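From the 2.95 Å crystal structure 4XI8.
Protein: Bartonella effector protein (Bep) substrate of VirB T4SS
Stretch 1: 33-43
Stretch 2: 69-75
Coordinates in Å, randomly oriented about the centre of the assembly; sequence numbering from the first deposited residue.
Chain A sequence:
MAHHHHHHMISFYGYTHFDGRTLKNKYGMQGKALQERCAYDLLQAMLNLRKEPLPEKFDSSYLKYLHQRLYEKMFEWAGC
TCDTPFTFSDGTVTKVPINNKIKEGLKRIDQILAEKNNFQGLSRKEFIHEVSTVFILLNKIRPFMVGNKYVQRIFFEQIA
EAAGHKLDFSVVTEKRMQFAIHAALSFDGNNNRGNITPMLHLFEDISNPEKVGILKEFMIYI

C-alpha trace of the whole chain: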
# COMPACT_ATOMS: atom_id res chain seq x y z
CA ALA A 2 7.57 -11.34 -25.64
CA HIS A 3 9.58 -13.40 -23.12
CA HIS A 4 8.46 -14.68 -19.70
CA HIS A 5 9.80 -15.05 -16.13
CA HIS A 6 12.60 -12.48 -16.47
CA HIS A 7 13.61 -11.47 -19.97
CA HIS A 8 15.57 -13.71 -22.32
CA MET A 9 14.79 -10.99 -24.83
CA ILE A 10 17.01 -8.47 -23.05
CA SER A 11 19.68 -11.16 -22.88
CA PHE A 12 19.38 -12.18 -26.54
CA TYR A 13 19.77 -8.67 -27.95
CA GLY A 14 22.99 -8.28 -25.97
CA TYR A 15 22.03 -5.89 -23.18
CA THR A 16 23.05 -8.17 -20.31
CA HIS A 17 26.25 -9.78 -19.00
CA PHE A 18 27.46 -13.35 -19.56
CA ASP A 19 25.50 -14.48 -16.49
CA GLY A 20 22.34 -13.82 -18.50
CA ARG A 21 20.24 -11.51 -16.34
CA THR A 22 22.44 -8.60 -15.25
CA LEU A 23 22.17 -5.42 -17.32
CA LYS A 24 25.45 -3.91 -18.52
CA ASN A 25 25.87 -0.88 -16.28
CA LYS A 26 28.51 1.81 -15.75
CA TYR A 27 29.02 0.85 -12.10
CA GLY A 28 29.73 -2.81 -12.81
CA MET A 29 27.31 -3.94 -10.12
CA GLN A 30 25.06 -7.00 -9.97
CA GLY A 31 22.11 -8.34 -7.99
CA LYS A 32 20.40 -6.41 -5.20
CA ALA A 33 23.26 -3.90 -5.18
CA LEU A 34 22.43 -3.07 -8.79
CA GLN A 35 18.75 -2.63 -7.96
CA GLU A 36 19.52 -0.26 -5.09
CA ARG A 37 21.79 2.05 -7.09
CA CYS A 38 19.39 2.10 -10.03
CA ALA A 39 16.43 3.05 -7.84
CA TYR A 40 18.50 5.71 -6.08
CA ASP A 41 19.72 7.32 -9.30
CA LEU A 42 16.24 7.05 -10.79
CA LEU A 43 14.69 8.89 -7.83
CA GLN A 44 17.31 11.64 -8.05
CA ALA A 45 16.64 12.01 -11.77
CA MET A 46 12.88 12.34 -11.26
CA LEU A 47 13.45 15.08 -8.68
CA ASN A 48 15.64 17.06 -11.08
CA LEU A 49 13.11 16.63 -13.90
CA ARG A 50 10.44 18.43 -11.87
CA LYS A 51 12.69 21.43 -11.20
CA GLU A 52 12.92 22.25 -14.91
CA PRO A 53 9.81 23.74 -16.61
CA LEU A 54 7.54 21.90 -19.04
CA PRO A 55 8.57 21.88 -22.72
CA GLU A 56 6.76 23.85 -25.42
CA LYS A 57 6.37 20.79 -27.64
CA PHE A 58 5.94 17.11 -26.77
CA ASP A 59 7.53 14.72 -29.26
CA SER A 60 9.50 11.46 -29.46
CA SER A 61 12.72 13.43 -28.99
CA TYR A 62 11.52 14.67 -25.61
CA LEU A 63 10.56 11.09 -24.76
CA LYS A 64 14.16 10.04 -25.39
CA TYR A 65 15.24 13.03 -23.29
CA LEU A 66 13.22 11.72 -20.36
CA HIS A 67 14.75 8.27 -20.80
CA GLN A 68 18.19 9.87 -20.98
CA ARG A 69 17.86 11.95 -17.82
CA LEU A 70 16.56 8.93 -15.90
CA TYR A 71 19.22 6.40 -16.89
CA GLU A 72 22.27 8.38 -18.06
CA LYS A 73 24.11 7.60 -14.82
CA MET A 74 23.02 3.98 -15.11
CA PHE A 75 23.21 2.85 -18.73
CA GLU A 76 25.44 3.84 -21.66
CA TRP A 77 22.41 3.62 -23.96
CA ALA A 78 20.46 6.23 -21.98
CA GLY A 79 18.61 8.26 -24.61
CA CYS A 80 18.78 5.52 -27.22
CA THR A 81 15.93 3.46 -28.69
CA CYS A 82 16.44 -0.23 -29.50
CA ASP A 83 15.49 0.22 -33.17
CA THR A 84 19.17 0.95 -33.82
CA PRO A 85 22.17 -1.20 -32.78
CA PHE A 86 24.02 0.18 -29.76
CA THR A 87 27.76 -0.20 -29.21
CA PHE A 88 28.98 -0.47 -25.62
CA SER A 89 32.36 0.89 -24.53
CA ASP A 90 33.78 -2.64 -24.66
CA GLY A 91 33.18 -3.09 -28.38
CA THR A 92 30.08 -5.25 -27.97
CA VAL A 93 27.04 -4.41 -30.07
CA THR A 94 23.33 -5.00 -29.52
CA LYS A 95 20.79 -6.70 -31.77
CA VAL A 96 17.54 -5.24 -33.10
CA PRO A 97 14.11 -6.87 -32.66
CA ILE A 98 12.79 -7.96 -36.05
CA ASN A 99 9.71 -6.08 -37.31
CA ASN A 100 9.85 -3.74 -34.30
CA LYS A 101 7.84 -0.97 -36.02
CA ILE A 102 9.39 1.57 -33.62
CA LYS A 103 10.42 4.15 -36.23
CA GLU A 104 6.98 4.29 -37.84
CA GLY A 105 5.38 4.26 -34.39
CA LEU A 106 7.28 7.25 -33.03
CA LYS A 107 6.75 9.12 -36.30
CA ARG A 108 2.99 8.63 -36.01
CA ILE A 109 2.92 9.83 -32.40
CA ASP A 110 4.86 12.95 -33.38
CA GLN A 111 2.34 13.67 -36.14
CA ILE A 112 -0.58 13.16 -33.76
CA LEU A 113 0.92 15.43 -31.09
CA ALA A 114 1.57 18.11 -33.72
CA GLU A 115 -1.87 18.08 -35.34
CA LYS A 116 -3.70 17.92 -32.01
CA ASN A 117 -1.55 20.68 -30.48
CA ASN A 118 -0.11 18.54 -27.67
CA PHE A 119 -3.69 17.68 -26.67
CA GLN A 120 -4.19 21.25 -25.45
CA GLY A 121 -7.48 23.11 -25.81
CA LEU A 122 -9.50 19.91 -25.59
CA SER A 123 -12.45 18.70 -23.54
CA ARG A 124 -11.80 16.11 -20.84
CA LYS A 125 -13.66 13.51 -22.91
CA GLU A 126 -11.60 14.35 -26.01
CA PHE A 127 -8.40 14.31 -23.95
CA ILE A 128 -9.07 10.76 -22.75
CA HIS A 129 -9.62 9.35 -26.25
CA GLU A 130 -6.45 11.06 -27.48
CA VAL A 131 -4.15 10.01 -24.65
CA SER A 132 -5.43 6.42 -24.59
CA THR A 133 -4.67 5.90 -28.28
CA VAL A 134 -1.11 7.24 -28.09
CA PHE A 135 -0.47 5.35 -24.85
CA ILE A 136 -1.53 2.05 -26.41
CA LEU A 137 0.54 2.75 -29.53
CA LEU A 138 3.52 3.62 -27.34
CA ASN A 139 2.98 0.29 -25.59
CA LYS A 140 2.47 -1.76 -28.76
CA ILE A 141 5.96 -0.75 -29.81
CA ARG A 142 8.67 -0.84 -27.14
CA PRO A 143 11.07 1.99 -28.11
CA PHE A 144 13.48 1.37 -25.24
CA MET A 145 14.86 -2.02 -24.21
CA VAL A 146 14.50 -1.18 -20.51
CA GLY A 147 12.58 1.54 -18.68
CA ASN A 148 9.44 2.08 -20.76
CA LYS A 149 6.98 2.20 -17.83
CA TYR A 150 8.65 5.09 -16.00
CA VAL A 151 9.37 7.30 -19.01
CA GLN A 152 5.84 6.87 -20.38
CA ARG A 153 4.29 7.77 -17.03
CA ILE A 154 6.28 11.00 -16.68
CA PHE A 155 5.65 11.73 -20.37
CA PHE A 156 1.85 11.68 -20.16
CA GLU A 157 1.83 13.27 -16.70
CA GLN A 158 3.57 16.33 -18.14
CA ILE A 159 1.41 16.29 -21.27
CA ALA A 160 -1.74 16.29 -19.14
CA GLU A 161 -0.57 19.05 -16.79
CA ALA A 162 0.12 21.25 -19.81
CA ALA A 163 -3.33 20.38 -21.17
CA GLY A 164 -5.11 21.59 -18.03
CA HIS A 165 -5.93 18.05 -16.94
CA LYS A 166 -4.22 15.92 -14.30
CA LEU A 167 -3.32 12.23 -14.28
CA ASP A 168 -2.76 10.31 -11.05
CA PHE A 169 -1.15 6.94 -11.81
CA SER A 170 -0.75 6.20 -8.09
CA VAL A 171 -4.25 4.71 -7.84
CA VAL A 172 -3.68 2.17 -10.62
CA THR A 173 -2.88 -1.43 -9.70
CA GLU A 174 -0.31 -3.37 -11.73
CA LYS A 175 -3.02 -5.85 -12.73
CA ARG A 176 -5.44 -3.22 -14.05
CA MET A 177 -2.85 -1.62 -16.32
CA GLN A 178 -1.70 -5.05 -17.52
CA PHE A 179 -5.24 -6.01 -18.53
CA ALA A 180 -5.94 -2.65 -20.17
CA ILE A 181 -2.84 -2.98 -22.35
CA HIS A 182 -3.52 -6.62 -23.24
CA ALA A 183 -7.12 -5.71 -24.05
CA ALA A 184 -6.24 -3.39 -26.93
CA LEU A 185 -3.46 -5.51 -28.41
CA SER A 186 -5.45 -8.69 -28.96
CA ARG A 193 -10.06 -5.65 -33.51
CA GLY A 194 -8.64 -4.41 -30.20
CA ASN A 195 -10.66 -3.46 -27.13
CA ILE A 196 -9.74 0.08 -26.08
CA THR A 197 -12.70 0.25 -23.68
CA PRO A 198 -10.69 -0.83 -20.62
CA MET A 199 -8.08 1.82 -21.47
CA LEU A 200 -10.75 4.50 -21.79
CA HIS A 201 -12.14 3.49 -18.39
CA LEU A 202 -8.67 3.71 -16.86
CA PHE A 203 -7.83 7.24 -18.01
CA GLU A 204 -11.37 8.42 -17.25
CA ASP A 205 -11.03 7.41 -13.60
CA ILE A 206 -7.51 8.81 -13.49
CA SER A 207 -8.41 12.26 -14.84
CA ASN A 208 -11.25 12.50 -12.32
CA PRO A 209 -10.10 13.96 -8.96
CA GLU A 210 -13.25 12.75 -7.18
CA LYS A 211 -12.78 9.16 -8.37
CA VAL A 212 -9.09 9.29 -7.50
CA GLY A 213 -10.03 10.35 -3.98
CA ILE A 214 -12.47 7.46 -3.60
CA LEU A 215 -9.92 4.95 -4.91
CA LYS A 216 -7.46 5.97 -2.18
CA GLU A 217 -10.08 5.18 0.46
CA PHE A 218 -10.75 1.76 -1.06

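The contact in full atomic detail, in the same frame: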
# COMPACT_ATOMS: atom_id res chain seq x y z
N ALA A 33 22.45 -5.11 -5.19
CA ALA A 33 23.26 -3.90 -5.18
C ALA A 33 22.98 -3.05 -6.42
O ALA A 33 22.97 -1.82 -6.36
CB ALA A 33 24.74 -4.24 -5.10
N LEU A 34 22.75 -3.73 -7.53
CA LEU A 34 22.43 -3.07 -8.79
C LEU A 34 21.06 -2.41 -8.72
O LEU A 34 20.86 -1.30 -9.20
CB LEU A 34 22.48 -4.08 -9.94
CG LEU A 34 22.07 -3.59 -11.33
CD1 LEU A 34 22.97 -2.45 -11.75
CD2 LEU A 34 22.12 -4.72 -12.34
N GLN A 35 20.11 -3.12 -8.11
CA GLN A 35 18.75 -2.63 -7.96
C GLN A 35 18.68 -1.39 -7.07
O GLN A 35 17.90 -0.47 -7.33
CB GLN A 35 17.84 -3.73 -7.40
N GLU A 36 19.50 -1.37 -6.02
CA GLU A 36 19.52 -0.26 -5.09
C GLU A 36 20.06 1.02 -5.73
O GLU A 36 19.48 2.09 -5.59
CB GLU A 36 20.36 -0.62 -3.85
CG GLU A 36 20.14 0.30 -2.66
CD GLU A 36 21.05 1.52 -2.68
OE1 GLU A 36 20.78 2.47 -1.92
OE2 GLU A 36 22.03 1.52 -3.45
N ARG A 37 21.18 0.90 -6.45
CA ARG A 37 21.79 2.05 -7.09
C ARG A 37 20.92 2.59 -8.22
O ARG A 37 20.85 3.81 -8.43
CB ARG A 37 23.18 1.70 -7.63
CG ARG A 37 23.95 2.91 -8.14
CD ARG A 37 24.24 3.90 -7.03
NE ARG A 37 25.23 4.90 -7.43
CZ ARG A 37 26.54 4.79 -7.21
NH1 ARG A 37 27.02 3.72 -6.59
NH2 ARG A 37 27.36 5.75 -7.61
N CYS A 38 20.26 1.69 -8.94
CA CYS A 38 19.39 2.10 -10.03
C CYS A 38 18.19 2.88 -9.51
O CYS A 38 17.83 3.91 -10.07
CB CYS A 38 18.91 0.88 -10.82
SG CYS A 38 17.91 1.29 -12.26
N ALA A 39 17.59 2.39 -8.43
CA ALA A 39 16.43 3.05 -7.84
C ALA A 39 16.81 4.40 -7.25
O ALA A 39 16.03 5.35 -7.30
CB ALA A 39 15.80 2.16 -6.78
N TYR A 40 18.01 4.48 -6.69
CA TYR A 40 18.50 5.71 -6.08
C TYR A 40 18.76 6.78 -7.13
O TYR A 40 18.38 7.94 -6.96
CB TYR A 40 19.77 5.44 -5.26
CG TYR A 40 20.36 6.68 -4.63
CD1 TYR A 40 19.80 7.23 -3.49
CD2 TYR A 40 21.48 7.30 -5.18
CE1 TYR A 40 20.34 8.37 -2.91
CE2 TYR A 40 22.02 8.43 -4.61
CZ TYR A 40 21.45 8.96 -3.47
OH TYR A 40 21.98 10.09 -2.89
N ASP A 41 19.42 6.39 -8.22
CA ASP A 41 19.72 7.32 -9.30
C ASP A 41 18.46 7.72 -10.05
O ASP A 41 18.35 8.84 -10.54
CB ASP A 41 20.73 6.70 -10.28
CG ASP A 41 22.13 6.64 -9.72
OD1 ASP A 41 22.39 7.29 -8.68
OD2 ASP A 41 22.98 5.94 -10.31
N LEU A 42 17.51 6.79 -10.12
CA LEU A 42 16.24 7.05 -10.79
C LEU A 42 15.41 8.07 -10.02
O LEU A 42 14.76 8.93 -10.61
CB LEU A 42 15.45 5.74 -10.94
CG LEU A 42 14.21 5.77 -11.83
CD1 LEU A 42 14.58 6.08 -13.27
CD2 LEU A 42 13.49 4.44 -11.74
N LEU A 43 15.43 7.97 -8.69
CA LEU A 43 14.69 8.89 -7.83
C LEU A 43 15.29 10.29 -7.89
O LEU A 43 14.56 11.29 -7.88
CB LEU A 43 14.67 8.38 -6.39
CG LEU A 43 13.92 9.26 -5.38
CD1 LEU A 43 12.48 9.49 -5.83
CD2 LEU A 43 13.96 8.65 -3.99
N ARG A 69 17.67 11.34 -19.13
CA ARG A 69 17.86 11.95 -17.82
C ARG A 69 17.69 10.94 -16.69
O ARG A 69 18.33 11.05 -15.64
CB ARG A 69 16.88 13.11 -17.64
CG ARG A 69 17.29 14.11 -16.57
CD ARG A 69 18.65 14.72 -16.88
NE ARG A 69 18.61 15.59 -18.05
CZ ARG A 69 19.66 16.26 -18.52
NH1 ARG A 69 20.83 16.17 -17.90
NH2 ARG A 69 19.54 17.03 -19.59
N LEU A 70 16.85 9.94 -16.92
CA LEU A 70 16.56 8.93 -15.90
C LEU A 70 17.67 7.89 -15.77
O LEU A 70 17.97 7.43 -14.67
CB LEU A 70 15.23 8.23 -16.20
CG LEU A 70 13.95 9.02 -15.95
CD1 LEU A 70 12.73 8.16 -16.22
CD2 LEU A 70 13.91 9.57 -14.53
N TYR A 71 18.28 7.51 -16.89
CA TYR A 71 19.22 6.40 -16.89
C TYR A 71 20.62 6.73 -17.41
O TYR A 71 21.39 5.82 -17.72
CB TYR A 71 18.65 5.23 -17.70
CG TYR A 71 17.32 4.71 -17.21
CD1 TYR A 71 17.26 3.80 -16.16
CD2 TYR A 71 16.13 5.12 -17.79
CE1 TYR A 71 16.05 3.31 -15.70
CE2 TYR A 71 14.91 4.64 -17.33
CZ TYR A 71 14.88 3.74 -16.29
OH TYR A 71 13.67 3.26 -15.84
N GLU A 72 20.96 8.01 -17.51
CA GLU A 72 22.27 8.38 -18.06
C GLU A 72 23.41 8.02 -17.11
O GLU A 72 24.54 7.79 -17.55
CB GLU A 72 22.32 9.88 -18.40
CG GLU A 72 22.34 10.81 -17.20
CD GLU A 72 22.33 12.27 -17.62
OE1 GLU A 72 22.11 13.14 -16.74
OE2 GLU A 72 22.52 12.55 -18.82
N LYS A 73 23.12 7.97 -15.82
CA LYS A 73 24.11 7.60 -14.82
C LYS A 73 24.16 6.09 -14.67
O LYS A 73 25.07 5.54 -14.05
CB LYS A 73 23.80 8.26 -13.47
CG LYS A 73 24.42 9.63 -13.29
CD LYS A 73 24.19 10.16 -11.88
CE LYS A 73 25.51 10.39 -11.16
NZ LYS A 73 26.32 9.15 -11.07
N MET A 74 23.17 5.42 -15.27
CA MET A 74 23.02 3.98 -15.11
C MET A 74 23.46 3.20 -16.34
O MET A 74 24.28 2.28 -16.24
CB MET A 74 21.55 3.67 -14.80
CG MET A 74 21.29 2.31 -14.19
SD MET A 74 21.93 2.21 -12.51
CE MET A 74 23.13 0.90 -12.72
N PHE A 75 22.94 3.57 -17.50
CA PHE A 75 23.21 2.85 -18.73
C PHE A 75 23.88 3.73 -19.78
O PHE A 75 23.62 4.93 -19.85
CB PHE A 75 21.92 2.25 -19.30
CG PHE A 75 21.18 1.38 -18.33
CD1 PHE A 75 21.87 0.53 -17.47
CD2 PHE A 75 19.80 1.41 -18.26
CE1 PHE A 75 21.19 -0.28 -16.58
CE2 PHE A 75 19.11 0.61 -17.36
CZ PHE A 75 19.81 -0.23 -16.52

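The contact is held by packing alone; no hydrogen bond or salt bridge crosses it. Residues 33-43 are helical throughout, and Leu34, Cys38, Asp41 and Leu42 line the side that meets residues 70-74.

Met74 has more of its surface covered by the other stretch than any other residue here. Its CA-to-CB bond points toward the helix. With chi1 t and chi2 p, Met74 SD lies 3.6 Å from Cys38 CA and 3.7 Å from Cys38 CB. Cys38, with chi1 t, places SG on the Tyr71 side, and Met74 SD meets Cys38 CA and CB instead. Chi3, at -118°, lies between wells. It places the methyl beside Leu34, with Met74 CE 3.5 Å from Leu34 CD1. Leu34 starts sideways, and its t, p rotamer brings its end nearer.

Leu42 has the same t, p rotamer, and it too starts sideways and ends nearer. Leu42 CD1 packs 3.7 Å from Leu70 CB and sits over one face of the Tyr71 ring, 4.2 Å from the centroid and 27° off the normal, a CH-pi contact. The closest ring atom is Tyr71 CZ, 3.8 Å from Leu42 CD1. Tyr71 starts sideways, and its m rotamer brings the ring nearer the helix. Cys38 SG approaches the ring edge, 4.4 Å from Tyr71 CE1.

The CA-to-CB bonds of Asp41 and Lys73 both point toward the other stretch, yet the two residues form no salt bridge. Asp41 OD2 reaches Lys73 CB at 4.0 Å, while Lys73 NZ stays 4.7 Å from Asp41 OD2, and both atoms are hydrogen-bonded elsewhere in the structure. Within the helix, Asp41 OD2 forms a long salt bridge with Arg37 NE, at 3.8 Å.

Tyr71 O accepts backbone hydrogen bonds from Met74 N at 3.1 Å and Phe75 N at 2.7 Å. This local turn carries Met74.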